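Local atomic coordinates of DNA-binding protein reb1 (Schizosaccharomyces pombe, PDB entry 5EYB), a protein that binds specific DNA sites in the rDNA spacer and upstream of many genes, with a role in terminating RNA polymerase I transcription and in replication fork arrest. Residues A[27-32]-A[50-55]; A[112-117]-A[123-128]; A[285-290]-A[351-356]; A[335-340]-A[344-349]. All coordinates share one frame; numbering follows the deposited sequence.

Interaction 1: residues A[27-32]-A[50-55]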
loop_
_atom_site.group_PDB
_atom_site.type_symbol
_atom_site.label_atom_id
_atom_site.label_comp_id
_atom_site.label_asym_id
_atom_site.label_seq_id
_atom_site.Cartn_x
_atom_site.Cartn_y
_atom_site.Cartn_z
ATOM N N GLN A 27 19.364 -14.286 21.313
ATOM C CA GLN A 27 20.604 -14.731 21.937
ATOM C C GLN A 27 20.306 -15.446 23.250
ATOM O O GLN A 27 20.924 -16.460 23.570
ATOM C CB GLN A 27 21.547 -13.549 22.177
ATOM N N ASN A 28 19.349 -14.911 24.002
ATOM C CA ASN A 28 18.949 -15.505 25.273
ATOM C C ASN A 28 18.212 -16.818 25.063
ATOM O O ASN A 28 18.289 -17.728 25.888
ATOM C CB ASN A 28 18.075 -14.531 26.064
ATOM C CG ASN A 28 18.821 -13.274 26.465
ATOM O OD1 ASN A 28 20.017 -13.312 26.761
ATOM N ND2 ASN A 28 18.118 -12.148 26.475
ATOM N N PHE A 29 17.497 -16.903 23.946
ATOM C CA PHE A 29 16.781 -18.112 23.569
ATOM C C PHE A 29 17.746 -19.265 23.335
ATOM O O PHE A 29 17.518 -20.382 23.799
ATOM C CB PHE A 29 15.946 -17.860 22.315
ATOM C CG PHE A 29 15.220 -19.073 21.813
ATOM C CD1 PHE A 29 14.062 -19.511 22.432
ATOM C CD2 PHE A 29 15.689 -19.771 20.715
ATOM C CE1 PHE A 29 13.391 -20.623 21.969
ATOM C CE2 PHE A 29 15.022 -20.884 20.247
ATOM C CZ PHE A 29 13.871 -21.310 20.874
ATOM N N CYS A 30 18.827 -18.983 22.612
ATOM C CA CYS A 30 19.840 -19.988 22.312
ATOM C C CYS A 30 20.537 -20.476 23.575
ATOM O O CYS A 30 20.755 -21.674 23.749
ATOM C CB CYS A 30 20.872 -19.431 21.328
ATOM S SG CYS A 30 20.275 -19.248 19.628
ATOM N N GLN A 31 20.884 -19.541 24.453
ATOM C CA GLN A 31 21.565 -19.878 25.699
ATOM C C GLN A 31 20.671 -20.703 26.616
ATOM O O GLN A 31 21.145 -21.581 27.334
ATOM C CB GLN A 31 22.024 -18.609 26.421
ATOM C CG GLN A 31 23.200 -17.908 25.760
ATOM C CD GLN A 31 24.460 -18.751 25.772
ATOM O OE1 GLN A 31 24.744 -19.477 24.819
ATOM N NE2 GLN A 31 25.223 -18.659 26.855
ATOM N N THR A 32 19.374 -20.420 26.584
ATOM C CA THR A 32 18.418 -21.108 27.441
ATOM C C THR A 32 18.275 -22.577 27.058
ATOM O O THR A 32 18.228 -23.452 27.923
ATOM C CB THR A 32 17.032 -20.436 27.385
ATOM O OG1 THR A 32 17.147 -19.066 27.788
ATOM C CG2 THR A 32 16.051 -21.147 28.305
ATOM N N HIS A 50 7.312 -25.240 16.442
ATOM C CA HIS A 50 7.027 -26.171 17.527
ATOM C C HIS A 50 7.882 -25.881 18.752
ATOM O O HIS A 50 8.913 -25.215 18.658
ATOM C CB HIS A 50 7.255 -27.617 17.076
ATOM C CG HIS A 50 6.502 -27.993 15.838
ATOM N ND1 HIS A 50 6.973 -27.723 14.571
ATOM C CD2 HIS A 50 5.312 -28.617 15.673
ATOM C CE1 HIS A 50 6.105 -28.167 13.678
ATOM N NE2 HIS A 50 5.088 -28.713 14.320
ATOM N N GLY A 51 7.445 -26.392 19.898
ATOM C CA GLY A 51 8.216 -26.313 21.124
ATOM C C GLY A 51 8.484 -24.908 21.623
ATOM O O GLY A 51 7.604 -24.048 21.578
ATOM N N PRO A 52 9.714 -24.664 22.101
ATOM C CA PRO A 52 10.123 -23.391 22.704
ATOM C C PRO A 52 10.068 -22.218 21.733
ATOM O O PRO A 52 9.752 -21.102 22.142
ATOM C CB PRO A 52 11.566 -23.660 23.139
ATOM C CG PRO A 52 12.030 -24.755 22.248
ATOM C CD PRO A 52 10.829 -25.622 22.033
ATOM N N LEU A 53 10.376 -22.471 20.466
ATOM C CA LEU A 53 10.378 -21.421 19.456
ATOM C C LEU A 53 8.966 -20.895 19.245
ATOM O O LEU A 53 8.764 -19.709 18.985
ATOM C CB LEU A 53 10.962 -21.937 18.141
ATOM C CG LEU A 53 11.197 -20.893 17.049
ATOM C CD1 LEU A 53 12.095 -19.777 17.559
ATOM C CD2 LEU A 53 11.798 -21.544 15.814
ATOM N N SER A 54 7.992 -21.790 19.367
ATOM C CA SER A 54 6.586 -21.418 19.303
ATOM C C SER A 54 6.213 -20.554 20.505
ATOM O O SER A 54 5.482 -19.574 20.375
ATOM C CB SER A 54 5.708 -22.668 19.245
ATOM O OG SER A 54 4.334 -22.332 19.196
ATOM N N SER A 55 6.728 -20.925 21.674
ATOM C CA SER A 55 6.498 -20.162 22.896
ATOM C C SER A 55 7.146 -18.783 22.815
ATOM O O SER A 55 6.608 -17.799 23.327
ATOM C CB SER A 55 7.035 -20.917 24.114
ATOM O OG SER A 55 6.317 -22.119 24.333
#
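Phe29 on helix 16-32 and Leu53 near the start of helix 51-63 are the closest residues of the two backbones, with CA atoms 8.3 Å apart. Across that gap the contact rests on one ring. With CG anti to the backbone N (chi1 177°), Phe29 points its CE1-CZ end at the first turn of the other helix. CE1 lies 3.7 Å from Pro52 CB and equally near the Pro52 carbonyl, while CZ stands 3.7 Å from Leu53 N and 4.0 Å from Leu53 CB. The ring meets this backbone obliquely and crosses the Leu53 side chain at about a right angle, with Leu53 CD1 beside CE2. Val40 of helix 37-43, Leu35 and Tyr33 also pack on Phe29, and Tyr33 reaches Pro52 as well. Replacing Phe29 with alanine would probably open a gap between the two helices and take from Pro52 and Leu53 the ring they pack on. Nearby, His50 NE2 hydrogen-bonds to a DNA phosphate, so the contact adjoins the DNA-binding surface. The contact is a hydrophobic helix-helix junction in the first Myb-associated domain, a helical unit of the helix-turn-helix clan.

Interaction 2: residues A[112-117]-A[123-128]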
loop_
_atom_site.group_PDB
_atom_site.type_symbol
_atom_site.label_atom_id
_atom_site.label_comp_id
_atom_site.label_asym_id
_atom_site.label_seq_id
_atom_site.Cartn_x
_atom_site.Cartn_y
_atom_site.Cartn_z
ATOM N N HIS A 112 18.841 14.697 20.197
ATOM C CA HIS A 112 19.042 14.599 21.637
ATOM C C HIS A 112 20.198 15.487 22.091
ATOM O O HIS A 112 20.146 16.063 23.171
ATOM C CB HIS A 112 19.289 13.146 22.054
ATOM N N ASN A 113 21.233 15.599 21.265
ATOM C CA ASN A 113 22.353 16.488 21.563
ATOM C C ASN A 113 21.936 17.950 21.460
ATOM O O ASN A 113 22.278 18.769 22.313
ATOM C CB ASN A 113 23.535 16.204 20.630
ATOM C CG ASN A 113 24.257 14.922 20.985
ATOM O OD1 ASN A 113 23.729 14.077 21.713
ATOM N ND2 ASN A 113 25.471 14.771 20.477
ATOM N N PHE A 114 21.172 18.261 20.419
ATOM C CA PHE A 114 20.709 19.624 20.176
ATOM C C PHE A 114 19.699 20.062 21.234
ATOM O O PHE A 114 19.661 21.230 21.620
ATOM C CB PHE A 114 20.096 19.738 18.776
ATOM C CG PHE A 114 19.602 21.117 18.436
ATOM C CD1 PHE A 114 20.465 22.071 17.921
ATOM C CD2 PHE A 114 18.272 21.456 18.621
ATOM C CE1 PHE A 114 20.010 23.338 17.605
ATOM C CE2 PHE A 114 17.816 22.722 18.307
ATOM C CZ PHE A 114 18.687 23.662 17.798
ATOM N N ILE A 115 18.884 19.122 21.695
ATOM C CA ILE A 115 17.875 19.420 22.704
ATOM C C ILE A 115 18.477 19.608 24.103
ATOM O O ILE A 115 17.999 20.451 24.859
ATOM C CB ILE A 115 16.801 18.321 22.765
ATOM N N MET A 116 19.500 18.816 24.447
ATOM C CA MET A 116 20.211 18.949 25.727
ATOM C C MET A 116 20.933 20.291 25.749
ATOM O O MET A 116 20.965 20.985 26.770
ATOM C CB MET A 116 21.198 17.783 25.946
ATOM C CG MET A 116 20.531 16.425 26.253
ATOM S SD MET A 116 19.487 16.429 27.723
ATOM C CE MET A 116 20.716 16.597 29.032
ATOM N N ASP A 117 21.508 20.650 24.608
ATOM C CA ASP A 117 22.061 21.982 24.434
ATOM C C ASP A 117 20.888 22.950 24.302
ATOM O O ASP A 117 19.785 22.536 23.953
ATOM C CB ASP A 117 22.983 22.042 23.210
ATOM C CG ASP A 117 23.913 23.253 23.233
ATOM O OD1 ASP A 117 25.088 23.120 22.821
ATOM O OD2 ASP A 117 23.468 24.342 23.657
ATOM N N TYR A 123 9.261 18.604 22.973
ATOM C CA TYR A 123 8.072 19.308 22.513
ATOM C C TYR A 123 8.457 20.671 21.947
ATOM O O TYR A 123 8.021 21.043 20.858
ATOM C CB TYR A 123 7.054 19.464 23.643
ATOM C CG TYR A 123 5.757 20.099 23.197
ATOM C CD1 TYR A 123 4.848 19.394 22.416
ATOM C CD2 TYR A 123 5.439 21.404 23.553
ATOM C CE1 TYR A 123 3.661 19.971 22.002
ATOM C CE2 TYR A 123 4.253 21.989 23.146
ATOM C CZ TYR A 123 3.368 21.267 22.370
ATOM O OH TYR A 123 2.188 21.845 21.962
ATOM N N GLN A 124 9.281 21.408 22.690
ATOM C CA GLN A 124 9.774 22.702 22.231
ATOM C C GLN A 124 10.530 22.572 20.915
ATOM O O GLN A 124 10.453 23.447 20.053
ATOM C CB GLN A 124 10.675 23.344 23.288
ATOM C CG GLN A 124 9.919 24.040 24.407
ATOM C CD GLN A 124 10.843 24.724 25.397
ATOM O OE1 GLN A 124 11.849 24.155 25.820
ATOM N NE2 GLN A 124 10.507 25.956 25.766
ATOM N N PHE A 125 11.258 21.469 20.767
ATOM C CA PHE A 125 11.991 21.193 19.540
ATOM C C PHE A 125 11.050 21.076 18.343
ATOM O O PHE A 125 11.298 21.664 17.292
ATOM C CB PHE A 125 12.817 19.915 19.690
ATOM C CG PHE A 125 13.531 19.503 18.436
ATOM C CD1 PHE A 125 14.679 20.162 18.028
ATOM C CD2 PHE A 125 13.057 18.454 17.667
ATOM C CE1 PHE A 125 15.340 19.783 16.871
ATOM C CE2 PHE A 125 13.714 18.070 16.509
ATOM C CZ PHE A 125 14.855 18.736 16.112
ATOM N N CYS A 126 9.967 20.323 18.511
ATOM C CA CYS A 126 9.022 20.085 17.426
ATOM C C CYS A 126 8.306 21.362 16.994
ATOM O O CYS A 126 8.076 21.577 15.802
ATOM C CB CYS A 126 7.993 19.030 17.836
ATOM S SG CYS A 126 8.688 17.405 18.194
ATOM N N ASN A 127 7.952 22.203 17.961
ATOM C CA ASN A 127 7.251 23.447 17.664
ATOM C C ASN A 127 8.124 24.430 16.897
ATOM O O ASN A 127 7.647 25.126 16.003
ATOM C CB ASN A 127 6.742 24.098 18.951
ATOM C CG ASN A 127 5.557 23.363 19.546
ATOM O OD1 ASN A 127 4.402 23.687 19.262
ATOM N ND2 ASN A 127 5.837 22.361 20.371
ATOM N N GLN A 128 9.404 24.484 17.246
ATOM C CA GLN A 128 10.335 25.377 16.568
ATOM C C GLN A 128 10.614 24.908 15.142
ATOM O O GLN A 128 10.818 25.723 14.244
ATOM C CB GLN A 128 11.639 25.488 17.357
ATOM C CG GLN A 128 11.503 26.275 18.647
ATOM C CD GLN A 128 11.050 27.702 18.410
ATOM O OE1 GLN A 128 11.683 28.451 17.667
ATOM N NE2 GLN A 128 9.943 28.083 19.037
#
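Both Phe114 and Phe125 hold CG anti to the backbone N (chi1 -179° and 176°), which directs the rings from helices 101-116 and 122-129 toward each other. Phe114 offers the CD2-CE2 side of its ring and Phe125 the CD1-CE1 side; the closest atoms are Phe114 CD2 and Phe125 CE1, 3.8 Å apart, and Phe114 CE2 lies 4.1 Å from Phe125 CD1. The ring centroids are 6.0 Å apart and the planes stand at 66°. The rings meet by their rims, in neither a T-shaped nor an offset stack. Here the two consecutive helices of the second Myb-associated domain, a member of the helix-turn-helix clan, are joined by their aromatic side chains after a short connection. The pair belongs to a larger aromatic cluster: Phe141 of helix 136-147 meets both rings, edge-to-face in the case of Phe125, which also has an edge-to-face partner in Tyr165. The side chains of Thr137 and Ile138 also touch Phe114. Along the helix from Phe125, Asn127 turns its side chain back over the Tyr123 ring, placing ND2 above the centre of one face. That same ND2 hydrogen-bonds to Tyr123 O at 2.6 Å, approaching from above the carbonyl plane, with the acceptor close to the amide plane of Asn127. Tyr123 O also accepts the helical bond from Asn127 N, so backbone and side chain of one residue grip a single carbonyl oxygen.

Interaction 3: residues A[285-290]-A[351-356]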
loop_
_atom_site.group_PDB
_atom_site.type_symbol
_atom_site.label_atom_id
_atom_site.label_comp_id
_atom_site.label_asym_id
_atom_site.label_seq_id
_atom_site.Cartn_x
_atom_site.Cartn_y
_atom_site.Cartn_z
ATOM N N GLN A 285 -9.648 -19.920 -30.599
ATOM C CA GLN A 285 -10.258 -20.946 -29.759
ATOM C C GLN A 285 -10.418 -20.472 -28.320
ATOM O O GLN A 285 -11.405 -20.796 -27.661
ATOM C CB GLN A 285 -9.426 -22.233 -29.789
ATOM C CG GLN A 285 -9.212 -22.821 -31.179
ATOM C CD GLN A 285 -8.065 -22.163 -31.930
ATOM O OE1 GLN A 285 -7.524 -21.145 -31.495
ATOM N NE2 GLN A 285 -7.687 -22.748 -33.062
ATOM N N GLU A 286 -9.444 -19.707 -27.838
ATOM C CA GLU A 286 -9.478 -19.198 -26.471
ATOM C C GLU A 286 -10.619 -18.201 -26.284
ATOM O O GLU A 286 -11.300 -18.208 -25.257
ATOM C CB GLU A 286 -8.140 -18.551 -26.108
ATOM N N ASN A 287 -10.826 -17.349 -27.284
ATOM C CA ASN A 287 -11.919 -16.382 -27.257
ATOM C C ASN A 287 -13.282 -17.063 -27.288
ATOM O O ASN A 287 -14.212 -16.633 -26.607
ATOM C CB ASN A 287 -11.801 -15.403 -28.426
ATOM C CG ASN A 287 -10.737 -14.350 -28.198
ATOM O OD1 ASN A 287 -10.457 -13.971 -27.062
ATOM N ND2 ASN A 287 -10.142 -13.866 -29.282
ATOM N N VAL A 288 -13.390 -18.123 -28.084
ATOM C CA VAL A 288 -14.626 -18.893 -28.181
ATOM C C VAL A 288 -15.021 -19.477 -26.831
ATOM O O VAL A 288 -16.156 -19.312 -26.381
ATOM C CB VAL A 288 -14.503 -20.041 -29.198
ATOM C CG1 VAL A 288 -15.728 -20.937 -29.132
ATOM C CG2 VAL A 288 -14.315 -19.492 -30.600
ATOM N N TRP A 289 -14.075 -20.158 -26.191
ATOM C CA TRP A 289 -14.318 -20.784 -24.897
ATOM C C TRP A 289 -14.806 -19.769 -23.872
ATOM O O TRP A 289 -15.739 -20.038 -23.114
ATOM C CB TRP A 289 -13.051 -21.474 -24.386
ATOM C CG TRP A 289 -13.207 -22.055 -23.012
ATOM C CD1 TRP A 289 -13.646 -23.307 -22.695
ATOM C CD2 TRP A 289 -12.931 -21.401 -21.769
ATOM N NE1 TRP A 289 -13.658 -23.473 -21.331
ATOM C CE2 TRP A 289 -13.224 -22.316 -20.740
ATOM C CE3 TRP A 289 -12.465 -20.128 -21.427
ATOM C CZ2 TRP A 289 -13.065 -22.001 -19.392
ATOM C CZ3 TRP A 289 -12.307 -19.816 -20.091
ATOM C CH2 TRP A 289 -12.606 -20.746 -19.089
ATOM N N LEU A 290 -14.174 -18.600 -23.861
ATOM C CA LEU A 290 -14.543 -17.544 -22.928
ATOM C C LEU A 290 -15.956 -17.042 -23.195
ATOM O O LEU A 290 -16.765 -16.932 -22.277
ATOM C CB LEU A 290 -13.552 -16.384 -23.009
ATOM C CG LEU A 290 -13.839 -15.194 -22.093
ATOM C CD1 LEU A 290 -13.967 -15.646 -20.648
ATOM C CD2 LEU A 290 -12.757 -14.134 -22.230
ATOM N N ASP A 351 -20.736 -17.616 -32.842
ATOM C CA ASP A 351 -21.023 -18.188 -34.152
ATOM C C ASP A 351 -20.088 -17.643 -35.230
ATOM O O ASP A 351 -19.631 -18.391 -36.094
ATOM C CB ASP A 351 -22.482 -17.929 -34.539
ATOM C CG ASP A 351 -23.463 -18.717 -33.686
ATOM O OD1 ASP A 351 -23.089 -19.130 -32.569
ATOM O OD2 ASP A 351 -24.611 -18.924 -34.134
ATOM N N ASP A 352 -19.803 -16.345 -35.177
ATOM C CA ASP A 352 -18.898 -15.729 -36.145
ATOM C C ASP A 352 -17.462 -16.201 -35.931
ATOM O O ASP A 352 -16.681 -16.292 -36.878
ATOM C CB ASP A 352 -18.964 -14.201 -36.064
ATOM C CG ASP A 352 -20.262 -13.641 -36.618
ATOM O OD1 ASP A 352 -20.917 -14.332 -37.425
ATOM O OD2 ASP A 352 -20.625 -12.504 -36.249
ATOM N N PHE A 353 -17.121 -16.497 -34.682
ATOM C CA PHE A 353 -15.796 -17.004 -34.350
ATOM C C PHE A 353 -15.604 -18.432 -34.848
ATOM O O PHE A 353 -14.488 -18.848 -35.157
ATOM C CB PHE A 353 -15.564 -16.950 -32.839
ATOM C CG PHE A 353 -14.836 -15.724 -32.381
ATOM C CD1 PHE A 353 -13.963 -15.068 -33.228
ATOM C CD2 PHE A 353 -15.021 -15.229 -31.101
ATOM C CE1 PHE A 353 -13.287 -13.940 -32.808
ATOM C CE2 PHE A 353 -14.349 -14.100 -30.675
ATOM C CZ PHE A 353 -13.482 -13.455 -31.531
ATOM N N LYS A 354 -16.697 -19.183 -34.915
ATOM C CA LYS A 354 -16.633 -20.585 -35.305
ATOM C C LYS A 354 -16.514 -20.743 -36.819
ATOM O O LYS A 354 -15.976 -21.737 -37.309
ATOM C CB LYS A 354 -17.862 -21.336 -34.788
ATOM N N VAL A 355 -17.013 -19.757 -37.556
ATOM C CA VAL A 355 -16.970 -19.796 -39.012
ATOM C C VAL A 355 -15.542 -19.632 -39.533
ATOM O O VAL A 355 -15.119 -20.343 -40.446
ATOM C CB VAL A 355 -17.872 -18.703 -39.629
ATOM C CG1 VAL A 355 -17.644 -18.590 -41.129
ATOM C CG2 VAL A 355 -19.336 -18.989 -39.330
ATOM N N VAL A 356 -14.800 -18.703 -38.937
ATOM C CA VAL A 356 -13.443 -18.402 -39.386
ATOM C C VAL A 356 -12.494 -19.578 -39.124
ATOM O O VAL A 356 -11.461 -19.714 -39.782
ATOM C CB VAL A 356 -12.901 -17.117 -38.705
ATOM C CG1 VAL A 356 -12.642 -17.353 -37.230
ATOM C CG2 VAL A 356 -11.640 -16.626 -39.397
#
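Phe353 on helix 342-356 sets its side chain against Asn287 and Val288, neighbours on helix 284-299. Its CE2 lies 3.6 Å from Asn287 CB, and CZ is 4.0 Å from both that CB and Asn287 ND2. The amide and ring planes are only 18° apart, yet Asn287 comes to the ring obliquely, chiefly through its methylene. Val288 meets the base of the side chain instead: with CG1 anti to the backbone N (chi1 172°), CG2 lies anti to the carbonyl carbon and is the branch that touches Phe353 CB, at 3.6 Å, the two side chains running past each other in opposite directions. Behind these contacts the backbones come close, with the CA atoms of Val288 and Phe353 6.6 Å apart. Leu284 and Leu291, on the same helix as Asn287, and Ile334 also touch Phe353. Asn287 is in turn positioned by helix 320-333, where Gln326 NE2 hydrogen-bonds to its OD1 and Leu330 packs on its side chain. The contact lays helix 342-356, the last in the modelled chain, on helix 284-299. Its chemistry is dispersive, carried by a ring, a methyl and a methylene. The amide of Asn287 spends its oxygen on Gln326, and what it lends to Phe353 is mainly carbon surface.

Interaction 4: residues A[335-340]-A[344-349]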
loop_
_atom_site.group_PDB
_atom_site.type_symbol
_atom_site.label_atom_id
_atom_site.label_comp_id
_atom_site.label_asym_id
_atom_site.label_seq_id
_atom_site.Cartn_x
_atom_site.Cartn_y
_atom_site.Cartn_z
ATOM N N PRO A 335 -17.918 -6.767 -33.819
ATOM C CA PRO A 335 -19.007 -5.957 -34.376
ATOM C C PRO A 335 -20.391 -6.393 -33.899
ATOM O O PRO A 335 -21.331 -5.602 -33.947
ATOM C CB PRO A 335 -18.868 -6.174 -35.889
ATOM C CG PRO A 335 -17.459 -6.604 -36.084
ATOM C CD PRO A 335 -17.124 -7.416 -34.875
ATOM N N SER A 336 -20.505 -7.635 -33.442
ATOM C CA SER A 336 -21.785 -8.180 -33.006
ATOM C C SER A 336 -22.352 -7.420 -31.811
ATOM O O SER A 336 -23.569 -7.308 -31.663
ATOM C CB SER A 336 -21.639 -9.663 -32.660
ATOM O OG SER A 336 -21.107 -10.387 -33.756
ATOM N N TYR A 337 -21.471 -6.888 -30.968
ATOM C CA TYR A 337 -21.900 -6.190 -29.758
ATOM C C TYR A 337 -22.436 -4.787 -30.038
ATOM O O TYR A 337 -23.043 -4.162 -29.170
ATOM C CB TYR A 337 -20.753 -6.123 -28.750
ATOM C CG TYR A 337 -20.494 -7.442 -28.065
ATOM C CD1 TYR A 337 -21.231 -7.825 -26.951
ATOM C CD2 TYR A 337 -19.522 -8.314 -28.537
ATOM C CE1 TYR A 337 -21.003 -9.037 -26.323
ATOM C CE2 TYR A 337 -19.288 -9.527 -27.917
ATOM C CZ TYR A 337 -20.031 -9.882 -26.811
ATOM O OH TYR A 337 -19.803 -11.086 -26.189
ATOM N N ASP A 338 -22.213 -4.293 -31.252
ATOM C CA ASP A 338 -22.774 -3.011 -31.652
ATOM C C ASP A 338 -24.092 -3.220 -32.384
ATOM O O ASP A 338 -24.872 -2.285 -32.552
ATOM C CB ASP A 338 -21.794 -2.235 -32.533
ATOM C CG ASP A 338 -20.628 -1.666 -31.748
ATOM O OD1 ASP A 338 -20.331 -2.191 -30.653
ATOM O OD2 ASP A 338 -20.005 -0.693 -32.224
ATOM N N ASN A 339 -24.336 -4.456 -32.806
ATOM C CA ASN A 339 -25.556 -4.797 -33.528
ATOM C C ASN A 339 -26.662 -5.313 -32.613
ATOM O O ASN A 339 -27.838 -4.998 -32.804
ATOM C CB ASN A 339 -25.264 -5.849 -34.600
ATOM C CG ASN A 339 -24.300 -5.355 -35.654
ATOM O OD1 ASN A 339 -24.235 -4.160 -35.946
ATOM N ND2 ASN A 339 -23.541 -6.277 -36.237
ATOM N N LEU A 340 -26.279 -6.107 -31.621
ATOM C CA LEU A 340 -27.248 -6.819 -30.800
ATOM C C LEU A 340 -27.056 -6.555 -29.311
ATOM O O LEU A 340 -25.980 -6.135 -28.888
ATOM C CB LEU A 340 -27.150 -8.320 -31.082
ATOM C CG LEU A 340 -27.372 -8.732 -32.537
ATOM C CD1 LEU A 340 -26.974 -10.183 -32.756
ATOM C CD2 LEU A 340 -28.820 -8.500 -32.943
ATOM N N GLU A 344 -27.731 -11.797 -27.224
ATOM C CA GLU A 344 -27.695 -12.207 -28.624
ATOM C C GLU A 344 -26.355 -11.886 -29.284
ATOM O O GLU A 344 -25.886 -12.634 -30.142
ATOM C CB GLU A 344 -28.832 -11.541 -29.406
ATOM C CG GLU A 344 -30.228 -12.007 -29.015
ATOM C CD GLU A 344 -30.734 -11.360 -27.740
ATOM O OE1 GLU A 344 -30.087 -10.409 -27.252
ATOM O OE2 GLU A 344 -31.782 -11.805 -27.226
ATOM N N ALA A 345 -25.742 -10.775 -28.884
ATOM C CA ALA A 345 -24.460 -10.370 -29.450
ATOM C C ALA A 345 -23.385 -11.387 -29.113
ATOM O O ALA A 345 -22.512 -11.676 -29.930
ATOM C CB ALA A 345 -24.060 -8.994 -28.947
ATOM N N THR A 346 -23.457 -11.926 -27.901
ATOM C CA THR A 346 -22.512 -12.941 -27.460
ATOM C C THR A 346 -22.699 -14.221 -28.265
ATOM O O THR A 346 -21.725 -14.812 -28.731
ATOM C CB THR A 346 -22.668 -13.234 -25.961
ATOM O OG1 THR A 346 -22.383 -12.043 -25.217
ATOM C CG2 THR A 346 -21.713 -14.337 -25.526
ATOM N N LYS A 347 -23.950 -14.637 -28.442
ATOM C CA LYS A 347 -24.254 -15.810 -29.259
ATOM C C LYS A 347 -23.811 -15.590 -30.703
ATOM O O LYS A 347 -23.329 -16.511 -31.357
ATOM C CB LYS A 347 -25.750 -16.136 -29.211
ATOM N N SER A 348 -23.973 -14.364 -31.189
ATOM C CA SER A 348 -23.541 -14.017 -32.538
ATOM C C SER A 348 -22.022 -14.003 -32.636
ATOM O O SER A 348 -21.452 -14.420 -33.644
ATOM C CB SER A 348 -24.102 -12.657 -32.952
ATOM O OG SER A 348 -23.588 -12.260 -34.212
ATOM N N ALA A 349 -21.374 -13.516 -31.581
ATOM C CA ALA A 349 -19.919 -13.433 -31.536
ATOM C C ALA A 349 -19.293 -14.818 -31.596
ATOM O O ALA A 349 -18.284 -15.024 -32.270
ATOM C CB ALA A 349 -19.466 -12.704 -30.284
#
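A short helical turn, 336-339, folds back onto helix 342-356 in this local contact of mixed polar and apolar character near the C-terminal end of the modelled chain. Ala345 is at its centre. Its CB lies 3.2 Å from Ser336 O and 3.8 Å from Leu340 CB, and it sits over one face of the Tyr337 ring, 4.1 Å from the centroid and 28° off the normal, a CH-pi contact. The nearest CA atoms are those of Leu340 and Ala345, 4.7 Å apart. Tyr337 has its CG anti to the carbonyl carbon (chi1 -75°), and from there the ring spans the helix surface until OH donates a hydrogen bond to Thr346 OG1 at 2.9 Å. Thr346 OG1 is also hydrogen-bonded to Leu342 O, one turn back on helix 342-356, so Tyr337 binds a hydroxyl already held to its helix. CE2 at the other side of the Tyr337 ring meets Ala349 CB at 4.0 Å. A second hydrogen bond joins Ser336 OG and Ser348 OG, 3.1 Å apart. Leu340 CD1 rests against Ser348 CB at 3.8 Å. Exchanging Tyr337 for an alanine would probably leave Thr346 OG1 without this donor and the Ala345 and Ala349 methyls without the ring they pack on. Beyond the pair, Tyr337 also touches Phe327 and Lys331 of helix 320-333 and Leu291 of helix 284-299; Ala349 shares Leu291, and Thr346 packs on Leu298, so the turn and helix 342-356 both pack on helix 284-299, and the turn also on helix 320-333.

In the fold
Interactions 1 and 2 lie in separate Myb-associated domains, their centres about 41 Å apart, and both rely on phenylalanine packing between helices; interaction 1 is the buried one, close to the DNA, whereas interaction 2 is partly buried. Interactions 3 and 4 are at the C-terminal side, about 13 Å apart between centres, and share helix 342-356: one fixes it to helix 284-299, the other to the turn just before it. They touch where Asp352 approaches Ser336. Both are partly buried and farther from the DNA than the first two. Among the four, 335-340 with 344-349 alone has cross-segment hydrogen bonds, hydroxyl to hydroxyl; the others rest on phenylalanine rings, against apolar side chains, another ring or, in interaction 3, also asparagine.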